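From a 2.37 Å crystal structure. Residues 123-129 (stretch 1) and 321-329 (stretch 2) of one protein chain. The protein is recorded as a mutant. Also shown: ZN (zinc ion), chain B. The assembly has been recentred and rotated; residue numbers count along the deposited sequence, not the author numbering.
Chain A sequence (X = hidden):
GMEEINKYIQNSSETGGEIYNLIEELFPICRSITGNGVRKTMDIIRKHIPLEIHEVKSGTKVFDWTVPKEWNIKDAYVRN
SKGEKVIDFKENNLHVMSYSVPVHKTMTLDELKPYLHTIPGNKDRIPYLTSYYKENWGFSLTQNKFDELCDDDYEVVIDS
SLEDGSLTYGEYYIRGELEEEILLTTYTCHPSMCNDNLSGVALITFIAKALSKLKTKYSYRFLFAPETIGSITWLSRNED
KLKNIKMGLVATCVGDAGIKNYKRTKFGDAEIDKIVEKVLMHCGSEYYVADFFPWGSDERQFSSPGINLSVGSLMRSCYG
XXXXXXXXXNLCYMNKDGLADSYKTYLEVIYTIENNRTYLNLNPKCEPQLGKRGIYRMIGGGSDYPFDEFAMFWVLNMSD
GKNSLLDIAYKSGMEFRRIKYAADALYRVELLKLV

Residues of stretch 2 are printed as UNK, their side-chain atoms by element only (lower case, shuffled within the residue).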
# COMPACT_ATOMS: atom_id res chain seq x y z
N LYS A 123 -5.20 -4.31 -45.77
CA LYS A 123 -5.78 -4.13 -47.09
C LYS A 123 -6.95 -5.04 -47.44
O LYS A 123 -7.57 -4.90 -48.49
CB LYS A 123 -4.67 -4.22 -48.15
CG LYS A 123 -3.60 -3.12 -48.02
CD LYS A 123 -2.92 -2.83 -49.35
CE LYS A 123 -2.03 -3.98 -49.75
NZ LYS A 123 -1.99 -4.17 -51.22
N ASP A 124 -7.28 -5.91 -46.51
CA ASP A 124 -8.34 -6.89 -46.64
C ASP A 124 -9.53 -6.66 -45.68
O ASP A 124 -10.42 -7.50 -45.58
CB ASP A 124 -7.72 -8.25 -46.33
CG ASP A 124 -6.98 -8.29 -44.92
OD1 ASP A 124 -6.37 -7.26 -44.45
OD2 ASP A 124 -6.98 -9.39 -44.30
N ARG A 125 -9.55 -5.54 -44.95
CA ARG A 125 -10.61 -5.31 -43.97
C ARG A 125 -11.59 -4.27 -44.40
O ARG A 125 -11.23 -3.32 -45.07
CB ARG A 125 -9.99 -4.91 -42.62
CG ARG A 125 -9.19 -6.06 -42.00
CD ARG A 125 -8.66 -5.72 -40.66
NE ARG A 125 -7.77 -6.76 -40.13
CZ ARG A 125 -7.08 -6.63 -39.00
NH1 ARG A 125 -7.18 -5.52 -38.29
NH2 ARG A 125 -6.28 -7.61 -38.57
N ILE A 126 -12.86 -4.47 -44.04
CA ILE A 126 -13.89 -3.47 -44.29
C ILE A 126 -14.04 -2.68 -42.99
O ILE A 126 -14.28 -3.23 -41.93
CB ILE A 126 -15.22 -4.10 -44.72
CG1 ILE A 126 -15.02 -5.01 -45.94
CG2 ILE A 126 -16.27 -2.99 -45.03
CD1 ILE A 126 -16.21 -5.98 -46.23
N PRO A 127 -13.85 -1.37 -43.05
CA PRO A 127 -14.07 -0.64 -41.81
C PRO A 127 -15.56 -0.43 -41.49
O PRO A 127 -16.36 -0.23 -42.40
CB PRO A 127 -13.38 0.70 -42.06
CG PRO A 127 -13.34 0.87 -43.53
CD PRO A 127 -13.39 -0.50 -44.14
N TYR A 128 -15.89 -0.49 -40.20
CA TYR A 128 -17.23 -0.16 -39.68
C TYR A 128 -17.30 1.31 -39.30
O TYR A 128 -16.55 1.79 -38.48
CB TYR A 128 -17.56 -1.04 -38.46
CG TYR A 128 -18.77 -0.64 -37.64
CD1 TYR A 128 -20.04 -0.54 -38.21
CD2 TYR A 128 -18.64 -0.41 -36.29
CE1 TYR A 128 -21.15 -0.16 -37.44
CE2 TYR A 128 -19.73 -0.03 -35.50
CZ TYR A 128 -20.97 0.10 -36.08
OH TYR A 128 -22.00 0.42 -35.23
N LEU A 129 -18.21 2.04 -39.94
CA LEU A 129 -18.40 3.46 -39.65
C LEU A 129 -19.88 3.75 -39.38
O LEU A 129 -20.77 3.04 -39.86
CB LEU A 129 -17.86 4.34 -40.80
CG LEU A 129 -16.36 4.26 -41.08
CD1 LEU A 129 -16.00 4.79 -42.45
CD2 LEU A 129 -15.63 5.02 -40.01
N UNK A 321 -9.12 -4.34 -29.54
CA UNK A 321 -8.45 -5.50 -30.11
C UNK A 321 -8.24 -5.39 -31.63
O UNK A 321 -8.96 -4.69 -32.37
c UNK A 321 -12.02 -7.51 -32.21
c UNK A 321 -9.22 -6.78 -29.75
c UNK A 321 -12.99 -6.62 -30.21
c UNK A 321 -13.13 -7.13 -31.49
c UNK A 321 -10.60 -6.88 -30.37
c UNK A 321 -10.77 -7.41 -31.65
c UNK A 321 -11.73 -6.51 -29.66
N UNK A 322 -7.21 -6.08 -32.11
CA UNK A 322 -6.87 -6.03 -33.52
C UNK A 322 -7.99 -6.60 -34.37
O UNK A 322 -8.35 -7.77 -34.23
c UNK A 322 -5.14 -6.65 -35.25
o UNK A 322 -4.65 -7.64 -35.81
o UNK A 322 -5.26 -5.53 -35.81
c UNK A 322 -5.61 -6.81 -33.81
N UNK A 323 -8.53 -5.77 -35.24
CA UNK A 323 -9.64 -6.15 -36.08
C UNK A 323 -10.97 -5.65 -35.59
O UNK A 323 -11.97 -5.78 -36.28
N UNK A 324 -11.00 -5.04 -34.42
CA UNK A 324 -12.26 -4.53 -33.91
C UNK A 324 -12.73 -3.39 -34.83
O UNK A 324 -11.94 -2.75 -35.51
c UNK A 324 -12.17 -2.68 -32.14
c UNK A 324 -13.28 -0.76 -31.16
c UNK A 324 -12.19 0.02 -31.57
c UNK A 324 -11.11 -1.89 -32.49
c UNK A 324 -11.13 -0.54 -32.23
c UNK A 324 -13.25 -2.11 -31.45
o UNK A 324 -12.14 1.37 -31.32
c UNK A 324 -12.14 -4.13 -32.43
N UNK A 325 -14.04 -3.23 -34.90
CA UNK A 325 -14.70 -2.30 -35.82
C UNK A 325 -14.33 -2.55 -37.28
O UNK A 325 -14.30 -1.66 -38.09
c UNK A 325 -16.10 -1.24 -33.37
c UNK A 325 -15.33 -0.48 -34.18
n UNK A 325 -15.48 0.81 -33.74
c UNK A 325 -16.29 0.83 -32.70
c UNK A 325 -14.48 -0.85 -35.35
n UNK A 325 -16.68 -0.41 -32.46
N UNK A 326 -14.05 -3.80 -37.61
CA UNK A 326 -13.82 -4.19 -38.99
C UNK A 326 -14.42 -5.58 -39.23
O UNK A 326 -14.81 -6.29 -38.29
c UNK A 326 -12.32 -4.26 -39.34
c UNK A 326 -11.51 -3.09 -38.71
o UNK A 326 -11.80 -5.53 -38.92
N UNK A 327 -14.46 -5.97 -40.51
CA UNK A 327 -14.98 -7.24 -40.95
C UNK A 327 -14.15 -8.44 -40.47
O UNK A 327 -14.54 -9.57 -40.64
o UNK A 327 -13.79 -6.95 -43.07
c UNK A 327 -15.06 -7.25 -42.48
N UNK A 328 -12.99 -8.17 -39.88
CA UNK A 328 -12.13 -9.20 -39.30
C UNK A 328 -12.81 -9.79 -38.04
O UNK A 328 -12.60 -10.95 -37.69
c UNK A 328 -10.76 -8.60 -38.97
N UNK A 329 -13.62 -8.99 -37.36
CA UNK A 329 -14.41 -9.44 -36.22
C UNK A 329 -15.62 -10.24 -36.73
O UNK A 329 -16.79 -9.82 -36.60
o UNK A 329 -15.54 -9.88 -33.78
c UNK A 329 -14.87 -8.25 -35.38
o UNK A 329 -16.08 -7.79 -33.35
c UNK A 329 -15.55 -8.67 -34.07
ZN ZN B . -17.92 -1.15 -31.00
O HOH W 1 -12.28 -9.21 -43.44

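Position 321 carries one carbon followed by a ring of six carbons with no heteroatom, and it stays out of reach of stretch 1; it is phenylalanine, F321. Position 322 has two carbons, the second bearing two oxygens. One of these oxygens lies 3.1 Å from R125 NH1 and the other 3.2 Å from R125 NH2, so a short carboxylate meets the guanidinium near its plane. This is aspartate, D322, and the nearly linear paired hydrogen bonds form a salt bridge. Position 323 has no side-chain atoms. Its phi of 101° would jam a CB against the preceding carbonyl O, and an ideal CB would also be crowded by the CB of position 328; the residue is glycine, G323, and its CA lies over one face of the R125 guanidinium.

At 324, one carbon leads to a six-carbon ring bearing an oxygen. The residue is tyrosine, Y324, whose CA-to-CB bond points away from stretch 1; its N bonds to F321 O at 2.9 Å. Position 325 shows one carbon and a five-membered ring of three carbons and two nitrogens, one nitrogen lying 2.0 Å from zinc. This is histidine, H325, which binds the metal through NE2 along with three atoms from elsewhere in the structure. The edge of Y128 meets the face of the imidazole, with planes at 84° and CD2 of Y128 3.9 Å from CG of H325.

Position 326 has a carbon carrying one oxygen and one carbon, with the oxygen 3.6 Å from R125 CD: threonine, T326. Its OG1 donates to G323 O (2.7 Å) and accepts from the backbone N of position 328 (3.1 Å), tying the successive turns together. At 327, a single carbon bears one oxygen, which lies 2.8 Å from I126 N. This is serine, S327; its OG accepts the hydrogen bond from that amide and also bonds to a water at 2.7 Å. Position 328 has only a CB, 3.7 Å from R125 NE and over a face of the guanidinium: alanine, A328. Position 329 has two carbons, the second with two oxygens, and does not reach stretch 1; it is aspartate, D329.

The contact is held along the backbone by S327 N to I126 O (3.1 Å) and Y128 N to H325 O (2.9 Å), which flank the single bridge between P127 and T326. Beyond these backbone bonds, R125 reaches across the turns to D322, while Y128 packs against the zinc-bound H325.

Stretch 2, residues 321-329: FDGYHTSAD
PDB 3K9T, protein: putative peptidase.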